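Local coordinates for protein glycosyl hydrolase (Rhizobium leguminosarum bv. trifolii, PDB 5NDX) that probably hydrolyses O-glycosidic bonds as a family 39 glycoside hydrolase, being the bacterial orthologue of human alpha-L-iduronidase, at residues V9-A14 with G405-S410; E370-L375 with A396-R401; T400-G405 with L523-V528. The protein carries 2 engineered substitutions. All coordinates share one frame; numbering follows the deposited sequence.

Interaction 1 of 3, residues V9-A14 with G405-S410; sequences VDASEA and GGVSIS. Unlike the reference sequence in segment 405-410: Val407 (reference Leu).
Val9 faces Ile409 with their CA atoms 8.9 Å apart and Ala11 faces Val407 at 6.8 Å, so the two chains run in opposite senses and, with no hydrogen bond between them, pack through side chains alone. This is packing across the interior of the strongly curved sheet that forms the beta-sandwich accompanying the TIM barrel in family 39 enzymes. Strand 4-10 and the corner that follows it lie on one side, strand 407-413 on the other. Val9 and Ile409 reach toward each other tip to tip, CG2 of Val9 standing 3.9 Å from CD1 of Ile409. CG1 of Ile409 is anti to its carbonyl carbon (chi1 -63°), and the extended chain beyond it carries CD1 out to the valine. At the corner the fit is closer: the methyl CB of Ala11 lies 3.6 Å from CG1 of Val407, a residue that is leucine in the reference sequence. All four side chains are buried. Val430 of strand 422-431 touches both Val407 and Ile409, while Cys380 borders Val9 and Leu433 borders Ala11. Ser408 and Ser410, between and after the two apolar residues of their strand, point to the other face, where both hydroxyls bond to the Gln521 amide. The chain leaves strand 4-10 through a type I turn from Asp10 to Glu13, closed by the backbone bond from Glu13 N to Asp10 O at 3.1 Å. An Asx turn is superposed on it. Asp10 OD1 accepts both from Ser12 N, at 2.9 Å and well above the carboxylate plane, and from the hydroxyl of the same serine. That hydroxyl, Ser12 OG, arrives on the syn side and from the same face of the plane, 2.6 Å from Asp10 OD1.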
loop_
_atom_site.group_PDB
_atom_site.type_symbol
_atom_site.label_atom_id
_atom_site.label_comp_id
_atom_site.label_asym_id
_atom_site.label_seq_id
_atom_site.Cartn_x
_atom_site.Cartn_y
_atom_site.Cartn_z
ATOM N N VAL A 9 16.876 10.535 19.269
ATOM C CA VAL A 9 16.546 11.112 17.989
ATOM C C VAL A 9 16.581 12.628 18.159
ATOM O O VAL A 9 15.852 13.180 19.003
ATOM C CB VAL A 9 15.155 10.696 17.554
ATOM C CG1 VAL A 9 14.735 11.404 16.290
ATOM C CG2 VAL A 9 15.097 9.179 17.304
ATOM N N ASP A 10 17.400 13.290 17.357
ATOM C CA ASP A 10 17.493 14.740 17.453
ATOM C C ASP A 10 16.730 15.426 16.344
ATOM O O ASP A 10 17.176 15.507 15.219
ATOM C CB ASP A 10 18.955 15.186 17.505
ATOM C CG ASP A 10 19.104 16.722 17.736
ATOM O OD1 ASP A 10 18.121 17.518 17.777
ATOM O OD2 ASP A 10 20.268 17.085 17.888
ATOM N N ALA A 11 15.560 15.917 16.694
ATOM C CA ALA A 11 14.671 16.562 15.727
ATOM C C ALA A 11 15.212 17.887 15.168
ATOM O O ALA A 11 14.719 18.350 14.124
ATOM C CB ALA A 11 13.330 16.852 16.381
ATOM N N SER A 12 16.180 18.504 15.859
ATOM C CA SER A 12 16.757 19.777 15.394
ATOM C C SER A 12 17.842 19.510 14.373
ATOM O O SER A 12 18.356 20.446 13.798
ATOM C CB SER A 12 17.311 20.611 16.571
ATOM O OG SER A 12 18.496 20.014 17.100
ATOM N N GLU A 13 18.226 18.257 14.145
ATOM C CA GLU A 13 19.238 18.009 13.167
ATOM C C GLU A 13 18.803 17.160 11.943
ATOM O O GLU A 13 18.765 15.911 12.010
ATOM C CB GLU A 13 20.420 17.383 13.849
ATOM C CG GLU A 13 21.516 17.103 12.834
ATOM C CD GLU A 13 22.858 17.539 13.328
ATOM O OE1 GLU A 13 22.956 18.725 13.780
ATOM O OE2 GLU A 13 23.770 16.681 13.266
ATOM N N ALA A 14 18.557 17.846 10.831
ATOM C CA ALA A 14 18.181 17.266 9.546
ATOM C C ALA A 14 19.376 16.619 8.883
ATOM O O ALA A 14 20.440 17.206 8.830
ATOM C CB ALA A 14 17.608 18.356 8.638
ATOM N N GLY A 405 6.926 20.755 12.681
ATOM C CA GLY A 405 7.641 20.385 13.888
ATOM C C GLY A 405 7.182 19.017 14.399
ATOM O O GLY A 405 6.085 18.493 14.087
ATOM N N GLY A 406 8.005 18.436 15.231
ATOM C CA GLY A 406 7.616 17.159 15.832
ATOM C C GLY A 406 8.168 16.036 14.996
ATOM O O GLY A 406 8.816 16.301 13.964
ATOM N N VAL A 407 7.990 14.800 15.479
ATOM C CA VAL A 407 8.602 13.663 14.826
ATOM C C VAL A 407 7.616 12.525 14.625
ATOM O O VAL A 407 6.626 12.415 15.337
ATOM C CB VAL A 407 9.882 13.190 15.552
ATOM C CG1 VAL A 407 10.873 14.343 15.640
ATOM C CG2 VAL A 407 9.588 12.631 16.934
ATOM N N SER A 408 7.910 11.712 13.615
ATOM C CA SER A 408 7.284 10.448 13.391
ATOM C C SER A 408 8.403 9.456 13.218
ATOM O O SER A 408 9.250 9.583 12.308
ATOM C CB SER A 408 6.414 10.467 12.136
ATOM O OG SER A 408 5.793 9.188 11.936
ATOM N N ILE A 409 8.389 8.443 14.073
ATOM C CA ILE A 409 9.434 7.428 14.108
ATOM C C ILE A 409 8.827 6.027 13.983
ATOM O O ILE A 409 7.941 5.669 14.777
ATOM C CB ILE A 409 10.178 7.502 15.426
ATOM C CG1 ILE A 409 10.895 8.843 15.574
ATOM C CG2 ILE A 409 11.200 6.346 15.554
ATOM C CD1 ILE A 409 11.179 9.183 17.006
ATOM N N SER A 410 9.278 5.258 12.995
ATOM C CA SER A 410 8.947 3.849 12.903
ATOM C C SER A 410 10.050 3.069 13.613
ATOM O O SER A 410 11.228 3.180 13.258
ATOM C CB SER A 410 8.825 3.393 11.467
ATOM O OG SER A 410 7.747 4.018 10.814
#

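Interaction 2 of 3, residues E370-L375 with A396-R401; sequences ELLATL and AILPTR
The last part of helix 364-372 and the chain after it pack on strand 395-401 of the beta-sandwich, where Leu375 lies against Leu398 and Thr400. This is a helix-to-sheet contact beside the TIM barrel: helix 282-300 also closes on it, Ile292 touching Leu372, and Glu293 and Asp296 touching Leu398. A bound coumarin-linked uronic acid lies farther off, about 12 Å from the side chain of Leu375. Leu375 buries more surface here than any other residue. Its CD2 methyl comes down on polar atoms of the strand, 3.5 Å from Thr400 OG1 and 3.6 Å from Leu398 O, while the other branch, CD1, meets CD1 of Leu398 at 4.0 Å. The leucine crosses both Leu398 and Thr400 at about a right angle. Leu398 CD1 is shared: Leu372 CD2 also reaches it, from the helix, at 4.2 Å. Thr400 OG1 sits between its own backbone N and carbonyl carbon (chi1 67°), and this leaves CG2 also close to the leucine methyl. The buried hydroxyl is satisfied beyond the pair: it bonds to Ser408 O on the neighbouring strand and to Gly376 N, which directly follows Leu375. Thr400 therefore ties the chain leaving the turn to the sheet, and Leu375 covers that polar link with hydrocarbon. A type I turn runs from Leu372 to Leu375, with Leu375 N bonding back to Leu372 O. Leu371 O receives two donors from a single residue, Thr374, whose OG1 bonds in turn with Ser408 OG. One donor is the Thr374 backbone N. The other is its hydroxyl, which approaches nearly along the C=O axis (161°), with Thr374 OG1 2.7 Å from Leu371 O.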
loop_
_atom_site.group_PDB
_atom_site.type_symbol
_atom_site.label_atom_id
_atom_site.label_comp_id
_atom_site.label_asym_id
_atom_site.label_seq_id
_atom_site.Cartn_x
_atom_site.Cartn_y
_atom_site.Cartn_z
ATOM N N GLU A 370 -0.532 1.887 7.053
ATOM C CA GLU A 370 -1.133 2.976 7.821
ATOM C C GLU A 370 -0.143 3.673 8.753
ATOM O O GLU A 370 -0.114 4.901 8.803
ATOM C CB GLU A 370 -2.341 2.515 8.646
ATOM C CG GLU A 370 -3.554 2.141 7.806
ATOM C CD GLU A 370 -4.833 1.804 8.628
ATOM O OE1 GLU A 370 -5.585 2.701 9.106
ATOM O OE2 GLU A 370 -5.098 0.610 8.776
ATOM N N LEU A 371 0.650 2.892 9.485
ATOM C CA LEU A 371 1.659 3.427 10.334
ATOM C C LEU A 371 2.744 4.125 9.555
ATOM O O LEU A 371 3.132 5.238 9.898
ATOM C CB LEU A 371 2.270 2.364 11.266
ATOM C CG LEU A 371 1.574 2.168 12.610
ATOM C CD1 LEU A 371 0.143 1.800 12.461
ATOM C CD2 LEU A 371 2.240 1.064 13.419
ATOM N N LEU A 372 3.268 3.457 8.551
ATOM C CA LEU A 372 4.349 4.028 7.737
ATOM C C LEU A 372 3.920 5.341 6.998
ATOM O O LEU A 372 4.763 6.220 6.729
ATOM C CB LEU A 372 4.868 2.992 6.726
ATOM C CG LEU A 372 5.559 1.757 7.301
ATOM C CD1 LEU A 372 5.680 0.662 6.269
ATOM C CD2 LEU A 372 6.935 2.121 7.762
ATOM N N ALA A 373 2.623 5.469 6.722
ATOM C CA ALA A 373 2.087 6.609 6.008
ATOM C C ALA A 373 2.242 7.886 6.822
ATOM O O ALA A 373 2.245 8.940 6.229
ATOM C CB ALA A 373 0.624 6.397 5.701
ATOM N N THR A 374 2.375 7.773 8.155
ATOM C CA THR A 374 2.566 8.929 9.034
ATOM C C THR A 374 3.940 9.522 9.052
ATOM O O THR A 374 4.151 10.503 9.764
ATOM C CB THR A 374 2.209 8.601 10.510
ATOM O OG1 THR A 374 3.184 7.689 11.086
ATOM C CG2 THR A 374 0.825 8.002 10.586
ATOM N N LEU A 375 4.900 8.927 8.347
ATOM C CA LEU A 375 6.247 9.422 8.394
ATOM C C LEU A 375 6.354 10.803 7.737
ATOM O O LEU A 375 5.550 11.175 6.902
ATOM C CB LEU A 375 7.212 8.440 7.757
ATOM C CG LEU A 375 7.516 7.178 8.593
ATOM C CD1 LEU A 375 8.111 6.053 7.758
ATOM C CD2 LEU A 375 8.422 7.520 9.754
ATOM N N ALA A 396 15.562 -1.873 13.840
ATOM C CA ALA A 396 15.783 -0.835 12.840
ATOM C C ALA A 396 14.879 0.358 13.124
ATOM O O ALA A 396 13.868 0.275 13.864
ATOM C CB ALA A 396 15.527 -1.394 11.430
ATOM N N ILE A 397 15.262 1.496 12.571
ATOM C CA ILE A 397 14.539 2.736 12.820
ATOM C C ILE A 397 14.385 3.621 11.570
ATOM O O ILE A 397 15.276 3.648 10.750
ATOM C CB ILE A 397 15.213 3.477 13.972
ATOM C CG1 ILE A 397 14.303 4.606 14.468
ATOM C CG2 ILE A 397 16.597 4.028 13.574
ATOM C CD1 ILE A 397 14.771 5.155 15.783
ATOM N N LEU A 398 13.231 4.285 11.403
ATOM C CA LEU A 398 13.036 5.352 10.384
ATOM C C LEU A 398 12.633 6.603 11.181
ATOM O O LEU A 398 11.476 6.742 11.587
ATOM C CB LEU A 398 11.962 4.989 9.357
ATOM C CG LEU A 398 12.239 3.718 8.518
ATOM C CD1 LEU A 398 10.969 3.241 7.856
ATOM C CD2 LEU A 398 13.324 3.993 7.469
ATOM N N PRO A 399 13.591 7.504 11.432
ATOM C CA PRO A 399 13.370 8.639 12.290
ATOM C C PRO A 399 13.184 9.877 11.461
ATOM O O PRO A 399 14.105 10.251 10.745
ATOM C CB PRO A 399 14.654 8.703 13.110
ATOM C CG PRO A 399 15.700 8.202 12.171
ATOM C CD PRO A 399 15.022 7.336 11.111
ATOM N N THR A 400 11.971 10.448 11.480
ATOM C CA THR A 400 11.636 11.568 10.612
ATOM C C THR A 400 11.095 12.760 11.389
ATOM O O THR A 400 10.490 12.600 12.446
ATOM C CB THR A 400 10.627 11.209 9.508
ATOM O OG1 THR A 400 9.350 10.915 10.086
ATOM C CG2 THR A 400 11.136 10.068 8.652
ATOM N N ARG A 401 11.325 13.941 10.834
ATOM C CA ARG A 401 10.705 15.212 11.298
ATOM C C ARG A 401 9.488 15.500 10.433
ATOM O O ARG A 401 9.527 15.348 9.217
ATOM C CB ARG A 401 11.697 16.383 11.201
ATOM C CG ARG A 401 11.335 17.698 11.942
ATOM C CD ARG A 401 12.376 18.795 11.582
ATOM N NE ARG A 401 12.258 19.098 10.145
ATOM C CZ ARG A 401 13.089 19.838 9.379
ATOM N NH1 ARG A 401 14.180 20.397 9.895
ATOM N NH2 ARG A 401 12.796 19.997 8.046
#

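Interaction 3 of 3, residues T400-G405 with L523-V528; sequences TRLPGG and LVVPDV
Pro526 sets its ring against the backbone of Gly404 and Gly405 at the hairpin loop that joins strands 395-401 and 407-413 of the beta-sandwich. The ring atom Pro526 CD lies 3.4 Å from Gly405 O, and Pro526 CG lies 3.7 Å from Gly404 O. Deeper in, Leu402 crosses Val525 at a slant, its CD1 standing 4.1 Å from Val525 CG1. With an alanine at Pro526 the ring atoms CG and CD are gone, which would probably leave both glycine carbonyl oxygens without their hydrocarbon neighbour and open a gap beside the loop. The loop contains a type II turn from Leu402 to Gly405, and both glycines have positive phi angles, at which a CB would jam against the preceding carbonyl oxygen; one on Gly405 would also come up against Pro526 CG. Farther out, the strand carrying Val525 and Pro526 is held in the sheet by backbone bonding between Val524 and Val407, and His438 of strand 436-445 touches Pro526. Just past the proline, Asp527 makes salt bridges to Arg437 and Arg612. Across the turn itself, Gly405 N donates to Leu402 O at 3.0 Å.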
loop_
_atom_site.group_PDB
_atom_site.type_symbol
_atom_site.label_atom_id
_atom_site.label_comp_id
_atom_site.label_asym_id
_atom_site.label_seq_id
_atom_site.Cartn_x
_atom_site.Cartn_y
_atom_site.Cartn_z
ATOM N N THR A 400 11.971 10.448 11.480
ATOM C CA THR A 400 11.636 11.568 10.612
ATOM C C THR A 400 11.095 12.760 11.389
ATOM O O THR A 400 10.490 12.600 12.446
ATOM C CB THR A 400 10.627 11.209 9.508
ATOM O OG1 THR A 400 9.350 10.915 10.086
ATOM C CG2 THR A 400 11.136 10.068 8.652
ATOM N N ARG A 401 11.325 13.941 10.834
ATOM C CA ARG A 401 10.705 15.212 11.298
ATOM C C ARG A 401 9.488 15.500 10.433
ATOM O O ARG A 401 9.527 15.348 9.217
ATOM C CB ARG A 401 11.697 16.383 11.201
ATOM C CG ARG A 401 11.335 17.698 11.942
ATOM C CD ARG A 401 12.376 18.795 11.582
ATOM N NE ARG A 401 12.258 19.098 10.145
ATOM C CZ ARG A 401 13.089 19.838 9.379
ATOM N NH1 ARG A 401 14.180 20.397 9.895
ATOM N NH2 ARG A 401 12.796 19.997 8.046
ATOM N N LEU A 402 8.420 15.898 11.081
ATOM C CA LEU A 402 7.175 16.299 10.413
ATOM C C LEU A 402 7.195 17.809 10.019
ATOM O O LEU A 402 7.756 18.639 10.744
ATOM C CB LEU A 402 5.991 16.057 11.343
ATOM C CG LEU A 402 5.749 14.585 11.730
ATOM C CD1 LEU A 402 4.878 14.490 12.961
ATOM C CD2 LEU A 402 5.095 13.899 10.568
ATOM N N PRO A 403 6.580 18.155 8.896
ATOM C CA PRO A 403 6.287 19.582 8.626
ATOM C C PRO A 403 5.533 20.187 9.768
ATOM O O PRO A 403 4.568 19.587 10.257
ATOM C CB PRO A 403 5.357 19.544 7.403
ATOM C CG PRO A 403 5.678 18.229 6.714
ATOM C CD PRO A 403 6.102 17.269 7.816
ATOM N N GLY A 404 5.993 21.338 10.237
ATOM C CA GLY A 404 5.326 22.002 11.324
ATOM C C GLY A 404 5.942 21.652 12.664
ATOM O O GLY A 404 5.528 22.203 13.664
ATOM N N GLY A 405 6.926 20.755 12.681
ATOM C CA GLY A 405 7.641 20.385 13.888
ATOM C C GLY A 405 7.182 19.017 14.399
ATOM O O GLY A 405 6.085 18.493 14.087
ATOM N N LEU A 523 4.672 9.111 17.432
ATOM C CA LEU A 523 4.376 10.431 16.936
ATOM C C LEU A 523 4.508 11.362 18.107
ATOM O O LEU A 523 3.926 11.098 19.174
ATOM C CB LEU A 523 2.948 10.499 16.405
ATOM C CG LEU A 523 2.597 9.488 15.301
ATOM C CD1 LEU A 523 1.100 9.503 14.965
ATOM C CD2 LEU A 523 3.398 9.762 14.080
ATOM N N VAL A 524 5.328 12.393 17.942
ATOM C CA VAL A 524 5.476 13.448 18.943
ATOM C C VAL A 524 5.107 14.758 18.229
ATOM O O VAL A 524 5.829 15.192 17.329
ATOM C CB VAL A 524 6.887 13.532 19.465
ATOM C CG1 VAL A 524 6.987 14.629 20.508
ATOM C CG2 VAL A 524 7.322 12.198 20.097
ATOM N N VAL A 525 3.955 15.333 18.575
ATOM C CA VAL A 525 3.410 16.418 17.777
ATOM C C VAL A 525 3.200 17.680 18.640
ATOM O O VAL A 525 2.810 17.560 19.773
ATOM C CB VAL A 525 2.117 16.027 17.065
ATOM C CG1 VAL A 525 2.394 14.874 16.148
ATOM C CG2 VAL A 525 0.999 15.654 18.021
ATOM N N PRO A 526 3.474 18.884 18.090
ATOM C CA PRO A 526 3.282 20.107 18.846
ATOM C C PRO A 526 1.812 20.488 18.931
ATOM O O PRO A 526 0.991 19.947 18.234
ATOM C CB PRO A 526 4.070 21.147 18.049
ATOM C CG PRO A 526 3.960 20.658 16.636
ATOM C CD PRO A 526 4.077 19.146 16.771
ATOM N N ASP A 527 1.496 21.391 19.841
ATOM C CA ASP A 527 0.157 21.915 20.020
ATOM C C ASP A 527 -0.014 23.138 19.076
ATOM O O ASP A 527 0.645 24.140 19.257
ATOM C CB ASP A 527 -0.028 22.316 21.486
ATOM C CG ASP A 527 -1.402 22.880 21.784
ATOM O OD1 ASP A 527 -2.269 22.920 20.913
ATOM O OD2 ASP A 527 -1.612 23.307 22.922
ATOM N N VAL A 528 -0.847 23.042 18.046
ATOM C CA VAL A 528 -1.013 24.200 17.157
ATOM C C VAL A 528 -1.997 25.240 17.760
ATOM O O VAL A 528 -2.231 26.217 17.157
ATOM C CB VAL A 528 -1.440 23.815 15.733
ATOM C CG1 VAL A 528 -0.432 22.842 15.125
ATOM C CG2 VAL A 528 -2.881 23.243 15.688
#

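All three contacts meet around strand 407-413 and its hairpin partner 395-401. Interactions 1 and 2 are buried, on the two faces of this part of the sheet: Val407 and Ile409 serve the sandwich interior, while Leu398 and Thr400 meet residues 370-375 near the barrel. Interaction 3 lies at the hairpin loop and is partly exposed; it shares Gly405 with interaction 1, and Thr400 and Arg401 with interaction 2. Interaction 1 is purely aliphatic, interaction 2 combines leucine-leucine packing with one methyl set over a strand hydroxyl and carbonyl, and interaction 3 rests a proline on glycine carbonyls. Packing also joins them: Leu402 CD2 lies on Thr374 O, and Leu523 CD2 on Ser408 OG.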